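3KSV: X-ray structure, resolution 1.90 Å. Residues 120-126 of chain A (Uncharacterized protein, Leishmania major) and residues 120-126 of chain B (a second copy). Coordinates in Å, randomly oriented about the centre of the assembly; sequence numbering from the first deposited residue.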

ATOM      1  N   GLY A 120       1.435   2.029  16.725  1.00 21.23           N
ATOM      2  CA  GLY A 120       1.412   1.830  15.273  1.00 20.43           C
ATOM      3  C   GLY A 120       0.268   0.923  14.834  1.00 19.67           C
ATOM      4  O   GLY A 120      -0.680   0.694  15.581  1.00 19.26           O
ATOM      5  N   LEU A 121       0.360   0.384  13.627  1.00 19.32           N
ATOM      6  CA  LEU A 121      -0.730  -0.424  13.093  1.00 19.18           C
ATOM      7  C   LEU A 121      -0.791  -1.793  13.771  1.00 19.67           C
ATOM      8  O   LEU A 121       0.215  -2.483  13.915  1.00 19.28           O
ATOM      9  CB  LEU A 121      -0.609  -0.591  11.576  1.00 18.72           C
ATOM     10  CG  LEU A 121      -1.790  -1.279  10.883  1.00 17.87           C
ATOM     11  CD1 LEU A 121      -3.068  -0.406  10.915  1.00 15.32           C
ATOM     12  CD2 LEU A 121      -1.395  -1.634   9.454  1.00 16.16           C
ATOM     13  N   LYS A 122      -1.995  -2.159  14.185  1.00 20.48           N
ATOM     14  CA  LYS A 122      -2.255  -3.453  14.770  1.00 21.29           C
ATOM     15  C   LYS A 122      -3.206  -4.240  13.855  1.00 21.49           C
ATOM     16  O   LYS A 122      -4.299  -3.778  13.511  1.00 20.77           O
ATOM     17  CB  LYS A 122      -2.822  -3.267  16.165  1.00 21.65           C
ATOM     18  CG  LYS A 122      -1.952  -2.360  17.027  1.00 23.46           C
ATOM     19  CD  LYS A 122      -2.604  -2.103  18.359  1.00 25.38           C
ATOM     20  CE  LYS A 122      -1.721  -1.252  19.241  1.00 26.33           C
ATOM     21  NZ  LYS A 122      -2.167  -1.387  20.643  1.00 27.35           N
ATOM     22  N   ILE A 123      -2.752  -5.436  13.473  1.00 22.38           N
ATOM     23  CA  ILE A 123      -3.340  -6.241  12.410  1.00 23.14           C
ATOM     24  C   ILE A 123      -3.807  -7.605  12.938  1.00 23.26           C
ATOM     25  O   ILE A 123      -3.091  -8.250  13.697  1.00 22.87           O
ATOM     26  CB  ILE A 123      -2.278  -6.488  11.312  1.00 23.58           C
ATOM     27  CG1 ILE A 123      -2.230  -5.336  10.323  1.00 26.04           C
ATOM     28  CG2 ILE A 123      -2.569  -7.716  10.490  1.00 24.34           C
ATOM     29  CD1 ILE A 123      -1.400  -5.714   9.077  1.00 29.39           C
ATOM     30  N   GLY A 124      -4.995  -8.036  12.518  1.00 23.69           N
ATOM     31  CA  GLY A 124      -5.455  -9.408  12.740  1.00 24.00           C
ATOM     32  C   GLY A 124      -5.274 -10.230  11.484  1.00 24.43           C
ATOM     33  O   GLY A 124      -5.862  -9.894  10.437  1.00 24.69           O
ATOM     34  N   TRP A 125      -4.484 -11.311  11.598  1.00 24.96           N
ATOM     35  CA  TRP A 125      -4.102 -12.171  10.458  1.00 25.48           C
ATOM     36  C   TRP A 125      -4.583 -13.628  10.592  1.00 26.38           C
ATOM     37  O   TRP A 125      -3.801 -14.542  10.865  1.00 25.96           O
ATOM     38  CB  TRP A 125      -2.577 -12.164  10.259  1.00 25.24           C
ATOM     39  CG  TRP A 125      -2.209 -12.483   8.865  1.00 25.13           C
ATOM     40  CD1 TRP A 125      -1.916 -13.710   8.355  1.00 24.87           C
ATOM     41  CD2 TRP A 125      -2.140 -11.563   7.766  1.00 25.94           C
ATOM     42  NE1 TRP A 125      -1.654 -13.614   7.003  1.00 26.10           N
ATOM     43  CE2 TRP A 125      -1.784 -12.305   6.618  1.00 26.36           C
ATOM     44  CE3 TRP A 125      -2.335 -10.183   7.642  1.00 26.55           C
ATOM     45  CZ2 TRP A 125      -1.617 -11.712   5.362  1.00 26.80           C
ATOM     46  CZ3 TRP A 125      -2.171  -9.594   6.390  1.00 26.42           C
ATOM     47  CH2 TRP A 125      -1.824 -10.355   5.273  1.00 26.44           C
ATOM     48  N   ASP A 126      -5.876 -13.840  10.376  1.00 27.48           N
ATOM     49  CA  ASP A 126      -6.451 -15.177  10.454  1.00 28.49           C
ATOM     50  C   ASP A 126      -6.813 -15.665   9.050  1.00 28.34           C
ATOM     51  O   ASP A 126      -7.759 -15.167   8.426  1.00 28.20           O
ATOM     52  CB  ASP A 126      -7.665 -15.167  11.392  1.00 28.98           C
ATOM     53  CG  ASP A 126      -7.307 -14.718  12.825  1.00 30.85           C
ATOM     54  OD1 ASP A 126      -6.768 -15.545  13.616  1.00 32.68           O
ATOM     55  OD2 ASP A 126      -7.582 -13.537  13.160  1.00 33.40           O
TER
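Chain B 120-126: GLKIGWD

Chain B places its residues 122-124 beside the same residues of chain A, so that the two copies, related by an exact two-fold axis, join through a short antiparallel pairing of strands. The strand axes approach to 4.7 Å, and their N-to-C directions make an angle of 155°, which leaves the pair visibly twisted. Ile123(A) faces Ile123(B) at the centre of the register, with Lys122(A) opposite Gly124(B) and Gly124(A) opposite Lys122(B); the CA atoms of each pair are 4.9 Å apart.

The backbone of chain B repeats that of chain A. Lys122(B), Ile123(B) and Gly124(B) are extended, with phi/psi of -115/125°, -120/137° and -101/121°, whereas Gly120(B) has a positive phi of 75°, a conformation that by itself favours glycine. Two hydrogen bonds close the pairing, one from Gly124(B) N to Lys122(A) O and its symmetry mate from Gly124(A) N to Lys122(B) O, each 2.7 Å long and nearly linear at 170°. Between them the central isoleucines form a non-hydrogen-bonded pair, but their CA atoms turn toward the same carbonyls: Ile123(B) CA lies 3.5 Å from Lys122(A) O, and Ile123(A) CA is equally far from Lys122(B) O, in CA-H...O contacts.

The side chains of Ile123(A) and Ile123(B) project from one face of the sheet and those of the two lysines from the other. Each lysine stands beside a glycine of the partner strand. A CB built on Gly124(B) would come within 3.3 Å of Lys122(A) CB, a tight approach, so the absence of a side chain leaves room for the lysine at its base. Lys122(B) takes chi1 of -52° (m) and is then extended, with chi2, chi3 and chi4 all t, which carries NZ far from its own backbone; there it is hydrogen-bonded elsewhere in the structure.

The apolar contacts centre on leucine. The CA-to-CB bond of Leu121(B) points sideways relative to chain A, yet chi1 of -173° (t) and chi2 of 68° (p) bring CD1 to the partner. Leu121(B) CD1 lies 4.0 Å from Ile123(A) CG2 and 4.0 Å from Trp125(A) CZ3, and the two-fold repeats the arrangement with Leu121(A) CD1 against Ile123(B) CG2 and Trp125(B) CZ3, again at 4.0 Å. Ile123(B) has chi1 of -85° (m) and chi2 of -168° (t), and both branches lie against Leu121(A) CD1, with Ile123(B) CG2 at 4.0 Å and Ile123(B) CD1 at 4.1 Å. Trp125(B) directs its CA-to-CB bond away from chain A, but chi1 of -155° (t) and chi2 of -93° swing the indole back, so that the ring meets Leu121(A) CD1 obliquely. Leu121(A) CD1 also lies 4.3 Å from Gly124(B) O, which is buried by the contact without a polar partner. In all, the two stretches bury 429 Å² between them, summed over both sides.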

ATOM      1  N   GLY B 120     -11.350 -11.071   5.877  1.00 21.23           N
ATOM      2  CA  GLY B 120     -10.443 -10.066   5.314  1.00 20.43           C
ATOM      3  C   GLY B 120      -9.576  -9.410   6.383  1.00 19.67           C
ATOM      4  O   GLY B 120      -9.441  -9.924   7.491  1.00 19.26           O
ATOM      5  N   LEU B 121      -8.998  -8.261   6.064  1.00 19.32           N
ATOM      6  CA  LEU B 121      -8.082  -7.612   6.993  1.00 19.18           C
ATOM      7  C   LEU B 121      -8.833  -6.983   8.167  1.00 19.67           C
ATOM      8  O   LEU B 121      -9.825  -6.280   7.992  1.00 19.28           O
ATOM      9  CB  LEU B 121      -7.227  -6.556   6.287  1.00 18.72           C
ATOM     10  CG  LEU B 121      -6.111  -5.926   7.128  1.00 17.87           C
ATOM     11  CD1 LEU B 121      -4.992  -6.944   7.456  1.00 15.32           C
ATOM     12  CD2 LEU B 121      -5.560  -4.708   6.398  1.00 16.16           C
ATOM     13  N   LYS B 122      -8.336  -7.261   9.363  1.00 20.48           N
ATOM     14  CA  LYS B 122      -8.864  -6.687  10.577  1.00 21.29           C
ATOM     15  C   LYS B 122      -7.795  -5.791  11.222  1.00 21.49           C
ATOM     16  O   LYS B 122      -6.670  -6.224  11.493  1.00 20.77           O
ATOM     17  CB  LYS B 122      -9.315  -7.800  11.503  1.00 21.65           C
ATOM     18  CG  LYS B 122     -10.261  -8.778  10.815  1.00 23.46           C
ATOM     19  CD  LYS B 122     -10.592  -9.931  11.723  1.00 25.38           C
ATOM     20  CE  LYS B 122     -11.576 -10.873  11.070  1.00 26.33           C
ATOM     21  NZ  LYS B 122     -12.201 -11.715  12.110  1.00 27.35           N
ATOM     22  N   ILE B 123      -8.182  -4.535  11.451  1.00 22.38           N
ATOM     23  CA  ILE B 123      -7.281  -3.444  11.801  1.00 23.14           C
ATOM     24  C   ILE B 123      -7.643  -2.837  13.163  1.00 23.26           C
ATOM     25  O   ILE B 123      -8.815  -2.607  13.444  1.00 22.87           O
ATOM     26  CB  ILE B 123      -7.392  -2.330  10.732  1.00 23.58           C
ATOM     27  CG1 ILE B 123      -6.486  -2.612   9.546  1.00 26.04           C
ATOM     28  CG2 ILE B 123      -6.970  -0.982  11.253  1.00 24.34           C
ATOM     29  CD1 ILE B 123      -6.370  -1.371   8.634  1.00 29.39           C
ATOM     30  N   GLY B 124      -6.632  -2.567  13.987  1.00 23.69           N
ATOM     31  CA  GLY B 124      -6.803  -1.771  15.204  1.00 24.00           C
ATOM     32  C   GLY B 124      -6.332  -0.353  14.971  1.00 24.43           C
ATOM     33  O   GLY B 124      -5.145  -0.143  14.652  1.00 24.69           O
ATOM     34  N   TRP B 125      -7.251   0.610  15.153  1.00 24.96           N
ATOM     35  CA  TRP B 125      -7.008   2.040  14.868  1.00 25.48           C
ATOM     36  C   TRP B 125      -7.128   2.948  16.106  1.00 26.38           C
ATOM     37  O   TRP B 125      -8.103   3.687  16.269  1.00 25.96           O
ATOM     38  CB  TRP B 125      -7.968   2.548  13.778  1.00 25.24           C
ATOM     39  CG  TRP B 125      -7.410   3.712  13.062  1.00 25.13           C
ATOM     40  CD1 TRP B 125      -7.608   5.026  13.353  1.00 24.87           C
ATOM     41  CD2 TRP B 125      -6.508   3.678  11.946  1.00 25.94           C
ATOM     42  NE1 TRP B 125      -6.893   5.820  12.478  1.00 26.10           N
ATOM     43  CE2 TRP B 125      -6.210   5.015  11.605  1.00 26.36           C
ATOM     44  CE3 TRP B 125      -5.930   2.646  11.197  1.00 26.55           C
ATOM     45  CZ2 TRP B 125      -5.361   5.348  10.544  1.00 26.80           C
ATOM     46  CZ3 TRP B 125      -5.082   2.980  10.143  1.00 26.42           C
ATOM     47  CH2 TRP B 125      -4.803   4.312   9.833  1.00 26.44           C
ATOM     48  N   ASP B 126      -6.119   2.902  16.966  1.00 27.48           N
ATOM     49  CA  ASP B 126      -6.105   3.727  18.167  1.00 28.49           C
ATOM     50  C   ASP B 126      -5.061   4.837  18.019  1.00 28.34           C
ATOM     51  O   ASP B 126      -3.851   4.580  18.039  1.00 28.20           O
ATOM     52  CB  ASP B 126      -5.842   2.850  19.399  1.00 28.98           C
ATOM     53  CG  ASP B 126      -6.911   1.752  19.587  1.00 30.85           C
ATOM     54  OD1 ASP B 126      -8.025   2.056  20.105  1.00 32.68           O
ATOM     55  OD2 ASP B 126      -6.625   0.582  19.227  1.00 33.40           O
TER